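Local coordinates for protein glycerophosphodiester phosphodiesterase (Cytophaga hutchinsonii ATCC 33406, PDB 3CH0) that belongs to the glycerophosphodiester phosphodiesterase family, whose members are enzymes built on a TIM-barrel fold, at residues I151-K163 / D177-I191. Residues are numbered along the deposited sequence; the frame is centred on the assembly and turned at random.
Sequences IALFCDLVVAEIK and DVRALEYMHSQYPDI. With EDO (1,2-ethanediol), chain K.
The Y183 side chain is a knob set into the hollow formed by I151, A152, C155 and D156. It joins two neighbouring outer helices of the TIM barrel, 151-163 and 178-187, whose axes come within 9.8 Å at a signed angle of -58°; strand 171-175, parallel to the strands on both its sides, lies between them in the chain. With CG anti to the backbone N, the Y183 ring reaches across to helix 151-163. A152 CA sits over one face, 3.9 Å from the ring centroid, Q187 CG covers the opposite face, and C155 CB approaches obliquely, 3.5 Å from Y183 CD2.

A second ring repeats the theme farther along. V159 CG1 stands almost on the normal of the Y188 ring, 3.7 Å from its centroid and 8° off axis, while V159 CG2 fits between that ring and the bent end of selenomethionine M184, 3.6 Å from M184 CE. I191 CD1 also borders this valine, and K163 CE lies obliquely beside Y188. Two waters bridge K163 NZ to the D190 carboxylate.

At the other end I151 CG1 is centred over the R179 guanidinium, 3.6 Å above its plane. That plane is held by D177, the N-cap residue, which R179 grips side-on through NE and NH2; S139 and D144 add partners to D177 and R179, respectively. On the inner side, C155 and M184 meet strands 132-137 and 171-175, respectively.

Both tyrosine hydroxyls donate to D156 OD1, from opposite faces of the carboxylate: Y183 OH at 2.7 Å on the syn side, tilted out of the plane, and Y188 OH at 2.6 Å from well above the plane.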
loop_
_atom_site.group_PDB
_atom_site.type_symbol
_atom_site.label_atom_id
_atom_site.label_comp_id
_atom_site.label_asym_id
_atom_site.label_seq_id
_atom_site.Cartn_x
_atom_site.Cartn_y
_atom_site.Cartn_z
ATOM N N ILE A 151 -15.915 -8.726 -4.252
ATOM C CA ILE A 151 -15.537 -7.916 -3.104
ATOM C C ILE A 151 -15.499 -8.748 -1.830
ATOM O O ILE A 151 -14.552 -8.650 -1.062
ATOM C CB ILE A 151 -16.444 -6.671 -2.978
ATOM C CG1 ILE A 151 -16.104 -5.651 -4.035
ATOM C CG2 ILE A 151 -16.424 -6.111 -1.572
ATOM C CD1 ILE A 151 -14.782 -4.891 -3.794
ATOM N N ALA A 152 -16.578 -9.485 -1.545
ATOM C CA ALA A 152 -16.629 -10.243 -0.286
ATOM C C ALA A 152 -15.452 -11.194 -0.146
ATOM O O ALA A 152 -14.850 -11.253 0.929
ATOM C CB ALA A 152 -17.966 -11.009 -0.133
ATOM N N LEU A 153 -15.161 -11.942 -1.191
ATOM C CA LEU A 153 -14.081 -12.959 -1.142
ATOM C C LEU A 153 -12.721 -12.267 -1.013
ATOM O O LEU A 153 -11.864 -12.736 -0.242
ATOM C CB LEU A 153 -14.098 -13.899 -2.366
ATOM C CG LEU A 153 -13.048 -15.018 -2.337
ATOM C CD1 LEU A 153 -13.090 -15.809 -0.993
ATOM C CD2 LEU A 153 -13.211 -15.835 -3.619
ATOM N N PHE A 154 -12.487 -11.219 -1.829
ATOM C CA PHE A 154 -11.215 -10.474 -1.782
ATOM C C PHE A 154 -11.006 -10.026 -0.340
ATOM O O PHE A 154 -9.960 -10.234 0.263
ATOM C CB PHE A 154 -11.284 -9.317 -2.786
ATOM C CG PHE A 154 -9.952 -8.749 -3.257
ATOM C CD1 PHE A 154 -8.805 -8.779 -2.466
ATOM C CD2 PHE A 154 -9.910 -8.079 -4.472
ATOM C CE1 PHE A 154 -7.643 -8.207 -2.878
ATOM C CE2 PHE A 154 -8.711 -7.489 -4.916
ATOM C CZ PHE A 154 -7.582 -7.561 -4.102
ATOM N N CYS A 155 -12.012 -9.370 0.231
ATOM C CA CYS A 155 -11.859 -8.837 1.580
ATOM C C CYS A 155 -11.747 -9.939 2.633
ATOM O O CYS A 155 -10.988 -9.854 3.585
ATOM C CB CYS A 155 -13.019 -7.882 1.952
ATOM S SG CYS A 155 -13.020 -6.359 0.966
ATOM N N ASP A 156 -12.565 -10.972 2.473
ATOM C CA ASP A 156 -12.554 -12.036 3.475
ATOM C C ASP A 156 -11.200 -12.732 3.486
ATOM O O ASP A 156 -10.718 -13.081 4.545
ATOM C CB ASP A 156 -13.631 -13.061 3.165
ATOM C CG ASP A 156 -15.043 -12.544 3.431
ATOM O OD1 ASP A 156 -15.219 -11.513 4.070
ATOM O OD2 ASP A 156 -15.961 -13.291 2.983
ATOM N N LEU A 157 -10.609 -12.980 2.340
ATOM C CA LEU A 157 -9.296 -13.652 2.309
ATOM C C LEU A 157 -8.237 -12.789 3.016
ATOM O O LEU A 157 -7.393 -13.305 3.777
ATOM C CB LEU A 157 -8.844 -13.914 0.899
ATOM C CG LEU A 157 -9.629 -14.993 0.169
ATOM C CD1 LEU A 157 -9.337 -14.985 -1.321
ATOM C CD2 LEU A 157 -9.401 -16.433 0.769
ATOM N N VAL A 158 -8.257 -11.479 2.778
ATOM C CA VAL A 158 -7.302 -10.574 3.461
ATOM C C VAL A 158 -7.532 -10.588 4.954
ATOM O O VAL A 158 -6.567 -10.671 5.741
ATOM C CB VAL A 158 -7.405 -9.128 2.859
ATOM C CG1 VAL A 158 -6.679 -8.044 3.689
ATOM C CG2 VAL A 158 -6.908 -9.202 1.410
ATOM N N VAL A 159 -8.799 -10.448 5.357
ATOM C CA VAL A 159 -9.138 -10.344 6.757
ATOM C C VAL A 159 -8.811 -11.648 7.530
ATOM O O VAL A 159 -8.363 -11.551 8.684
ATOM C CB VAL A 159 -10.577 -9.862 6.952
ATOM C CG1 VAL A 159 -10.973 -10.019 8.442
ATOM C CG2 VAL A 159 -10.715 -8.414 6.462
ATOM N N ALA A 160 -8.978 -12.790 6.891
ATOM C CA ALA A 160 -8.621 -14.067 7.495
ATOM C C ALA A 160 -7.148 -14.022 7.937
ATOM O O ALA A 160 -6.800 -14.510 9.027
ATOM C CB ALA A 160 -8.871 -15.239 6.563
ATOM N N GLU A 161 -6.293 -13.422 7.123
ATOM C CA GLU A 161 -4.867 -13.371 7.442
ATOM C C GLU A 161 -4.555 -12.403 8.588
ATOM O O GLU A 161 -3.671 -12.672 9.403
ATOM C CB GLU A 161 -4.055 -13.064 6.175
ATOM C CG GLU A 161 -4.185 -14.115 5.084
ATOM C CD GLU A 161 -3.820 -15.519 5.574
ATOM O OE1 GLU A 161 -2.730 -15.668 6.161
ATOM O OE2 GLU A 161 -4.622 -16.456 5.383
ATOM N N ILE A 162 -5.255 -11.266 8.634
ATOM C CA ILE A 162 -5.181 -10.310 9.702
ATOM C C ILE A 162 -5.580 -10.925 11.049
ATOM O O ILE A 162 -4.892 -10.769 12.023
ATOM C CB ILE A 162 -6.056 -9.022 9.393
ATOM C CG1 ILE A 162 -5.456 -8.287 8.174
ATOM C CG2 ILE A 162 -6.198 -8.074 10.595
ATOM C CD1 ILE A 162 -6.407 -7.262 7.545
ATOM N N LYS A 163 -6.702 -11.616 11.059
ATOM C CA LYS A 163 -7.227 -12.230 12.289
ATOM C C LYS A 163 -6.311 -13.391 12.741
ATOM O O LYS A 163 -6.017 -13.505 13.932
ATOM C CB LYS A 163 -8.659 -12.730 12.033
ATOM C CG LYS A 163 -9.672 -11.595 11.885
ATOM C CD LYS A 163 -11.116 -12.134 11.702
ATOM C CE LYS A 163 -12.208 -11.026 11.685
ATOM N NZ LYS A 163 -12.318 -10.211 12.915
ATOM N N ASP A 177 -11.459 1.694 -3.848
ATOM C CA ASP A 177 -12.738 1.057 -4.250
ATOM C C ASP A 177 -13.697 1.244 -3.100
ATOM O O ASP A 177 -13.572 0.569 -2.094
ATOM C CB ASP A 177 -12.519 -0.418 -4.550
ATOM C CG ASP A 177 -13.719 -1.092 -5.169
ATOM O OD1 ASP A 177 -14.833 -0.504 -5.150
ATOM O OD2 ASP A 177 -13.525 -2.197 -5.672
ATOM N N VAL A 178 -14.651 2.189 -3.228
ATOM C CA VAL A 178 -15.637 2.419 -2.174
ATOM C C VAL A 178 -16.396 1.154 -1.779
ATOM O O VAL A 178 -16.820 1.009 -0.651
ATOM C CB VAL A 178 -16.578 3.575 -2.536
ATOM C CG1 VAL A 178 -15.801 4.901 -2.529
ATOM C CG2 VAL A 178 -17.312 3.329 -3.864
ATOM N N ARG A 179 -16.545 0.210 -2.694
ATOM C CA ARG A 179 -17.267 -1.033 -2.402
ATOM C C ARG A 179 -16.503 -1.832 -1.373
ATOM O O ARG A 179 -17.105 -2.510 -0.514
ATOM C CB ARG A 179 -17.393 -1.890 -3.647
ATOM C CG ARG A 179 -18.099 -1.213 -4.871
ATOM C CD ARG A 179 -18.115 -2.121 -6.084
ATOM N NE ARG A 179 -16.746 -2.568 -6.410
ATOM C CZ ARG A 179 -16.442 -3.649 -7.107
ATOM N NH1 ARG A 179 -17.390 -4.420 -7.617
ATOM N NH2 ARG A 179 -15.167 -4.008 -7.268
ATOM N N ALA A 180 -15.181 -1.902 -1.515
ATOM C CA ALA A 180 -14.359 -2.654 -0.564
ATOM C C ALA A 180 -14.421 -1.936 0.811
ATOM O O ALA A 180 -14.542 -2.589 1.862
ATOM C CB ALA A 180 -12.898 -2.740 -1.042
ATOM N N LEU A 181 -14.401 -0.583 0.842
ATOM C CA LEU A 181 -14.513 0.131 2.117
ATOM C C LEU A 181 -15.874 -0.112 2.811
ATOM O O LEU A 181 -15.950 -0.317 4.001
ATOM C CB LEU A 181 -14.203 1.601 1.931
ATOM C CG LEU A 181 -12.833 1.922 1.358
ATOM C CD1 LEU A 181 -12.744 3.426 1.022
ATOM C CD2 LEU A 181 -11.740 1.439 2.313
ATOM N N GLU A 182 -16.942 -0.087 2.016
ATOM C CA GLU A 182 -18.275 -0.330 2.590
ATOM C C GLU A 182 -18.369 -1.731 3.173
ATOM O O GLU A 182 -18.952 -1.955 4.267
ATOM C CB GLU A 182 -19.386 -0.119 1.556
ATOM C CG GLU A 182 -19.540 1.308 1.083
ATOM C CD GLU A 182 -20.112 2.294 2.065
ATOM O OE1 GLU A 182 -20.549 1.936 3.196
ATOM O OE2 GLU A 182 -20.153 3.511 1.693
ATOM N N TYR A 183 -17.877 -2.712 2.427
ATOM C CA TYR A 183 -17.910 -4.120 2.857
ATOM C C TYR A 183 -17.136 -4.289 4.153
ATOM O O TYR A 183 -17.581 -4.906 5.141
ATOM C CB TYR A 183 -17.341 -5.029 1.777
ATOM C CG TYR A 183 -17.374 -6.474 2.195
ATOM C CD1 TYR A 183 -18.519 -7.210 2.035
ATOM C CD2 TYR A 183 -16.284 -7.058 2.829
ATOM C CE1 TYR A 183 -18.590 -8.533 2.435
ATOM C CE2 TYR A 183 -16.323 -8.407 3.211
ATOM C CZ TYR A 183 -17.497 -9.145 3.030
ATOM O OH TYR A 183 -17.604 -10.471 3.413
HETATM N N MSE A 184 -15.906 -3.771 4.170
HETATM C CA MSE A 184 -15.089 -3.823 5.384
HETATM C C MSE A 184 -15.746 -3.169 6.577
HETATM O O MSE A 184 -15.748 -3.709 7.695
HETATM C CB MSE A 184 -13.746 -3.120 5.177
HETATM C CG MSE A 184 -12.799 -3.775 4.213
HETATM SE SE MSE A 184 -12.125 -5.481 4.858
HETATM C CE MSE A 184 -11.282 -4.860 6.460
ATOM N N HIS A 185 -16.335 -1.999 6.365
ATOM C CA HIS A 185 -16.951 -1.265 7.445
ATOM C C HIS A 185 -18.122 -2.000 8.028
ATOM O O HIS A 185 -18.301 -1.998 9.266
ATOM C CB HIS A 185 -17.392 0.068 6.924
ATOM C CG HIS A 185 -18.064 0.923 7.950
ATOM N ND1 HIS A 185 -17.411 1.456 9.036
ATOM C CD2 HIS A 185 -19.348 1.369 8.015
ATOM C CE1 HIS A 185 -18.276 2.171 9.752
ATOM N NE2 HIS A 185 -19.443 2.164 9.132
ATOM N N SER A 186 -18.915 -2.657 7.186
ATOM C CA SER A 186 -20.085 -3.362 7.723
ATOM C C SER A 186 -19.792 -4.764 8.260
ATOM O O SER A 186 -20.505 -5.209 9.179
ATOM C CB SER A 186 -21.180 -3.449 6.694
ATOM O OG SER A 186 -20.829 -4.331 5.663
ATOM N N GLN A 187 -18.797 -5.473 7.691
ATOM C CA GLN A 187 -18.465 -6.805 8.133
ATOM C C GLN A 187 -17.385 -6.888 9.217
ATOM O O GLN A 187 -17.405 -7.778 10.103
ATOM C CB GLN A 187 -18.064 -7.674 6.944
ATOM C CG GLN A 187 -19.138 -7.773 5.875
ATOM C CD GLN A 187 -20.528 -8.100 6.456
ATOM O OE1 GLN A 187 -20.712 -9.122 7.138
ATOM N NE2 GLN A 187 -21.483 -7.195 6.253
ATOM N N TYR A 188 -16.429 -5.963 9.145
ATOM C CA TYR A 188 -15.255 -5.976 10.017
ATOM C C TYR A 188 -14.979 -4.598 10.583
ATOM O O TYR A 188 -13.930 -4.012 10.351
ATOM C CB TYR A 188 -14.023 -6.503 9.243
ATOM C CG TYR A 188 -14.262 -7.821 8.593
ATOM C CD1 TYR A 188 -14.492 -8.980 9.356
ATOM C CD2 TYR A 188 -14.283 -7.926 7.229
ATOM C CE1 TYR A 188 -14.728 -10.205 8.760
ATOM C CE2 TYR A 188 -14.527 -9.111 6.594
ATOM C CZ TYR A 188 -14.739 -10.305 7.372
ATOM O OH TYR A 188 -15.009 -11.476 6.702
ATOM N N PRO A 189 -15.931 -4.036 11.338
ATOM C CA PRO A 189 -15.832 -2.647 11.824
ATOM C C PRO A 189 -14.673 -2.350 12.746
ATOM O O PRO A 189 -14.393 -1.174 12.976
ATOM C CB PRO A 189 -17.156 -2.439 12.562
ATOM C CG PRO A 189 -17.583 -3.795 12.881
ATOM C CD PRO A 189 -17.169 -4.691 11.810
ATOM N N ASP A 190 -13.990 -3.384 13.250
ATOM C CA ASP A 190 -12.846 -3.167 14.133
ATOM C C ASP A 190 -11.543 -2.846 13.384
ATOM O O ASP A 190 -10.507 -2.501 14.014
ATOM C CB ASP A 190 -12.620 -4.304 15.131
ATOM C CG ASP A 190 -12.458 -5.673 14.488
ATOM O OD1 ASP A 190 -12.889 -5.892 13.332
ATOM O OD2 ASP A 190 -11.946 -6.578 15.212
ATOM N N ILE A 191 -11.561 -2.952 12.048
ATOM C CA ILE A 191 -10.346 -2.679 11.285
ATOM C C ILE A 191 -10.418 -1.278 10.700
ATOM O O ILE A 191 -11.366 -0.936 10.020
ATOM C CB ILE A 191 -10.134 -3.698 10.188
ATOM C CG1 ILE A 191 -9.961 -5.098 10.789
ATOM C CG2 ILE A 191 -8.935 -3.269 9.261
ATOM C CD1 ILE A 191 -9.968 -6.199 9.730
HETATM C C1 EDO K . -12.729 -17.769 2.381
HETATM O O1 EDO K . -13.710 -18.347 3.244
HETATM C C2 EDO K . -12.486 -16.368 2.906
HETATM O O2 EDO K . -11.761 -16.379 4.160
HETATM O O HOH W 1 -14.174 -8.007 12.731
HETATM O O HOH W 2 -10.589 -8.236 12.919
#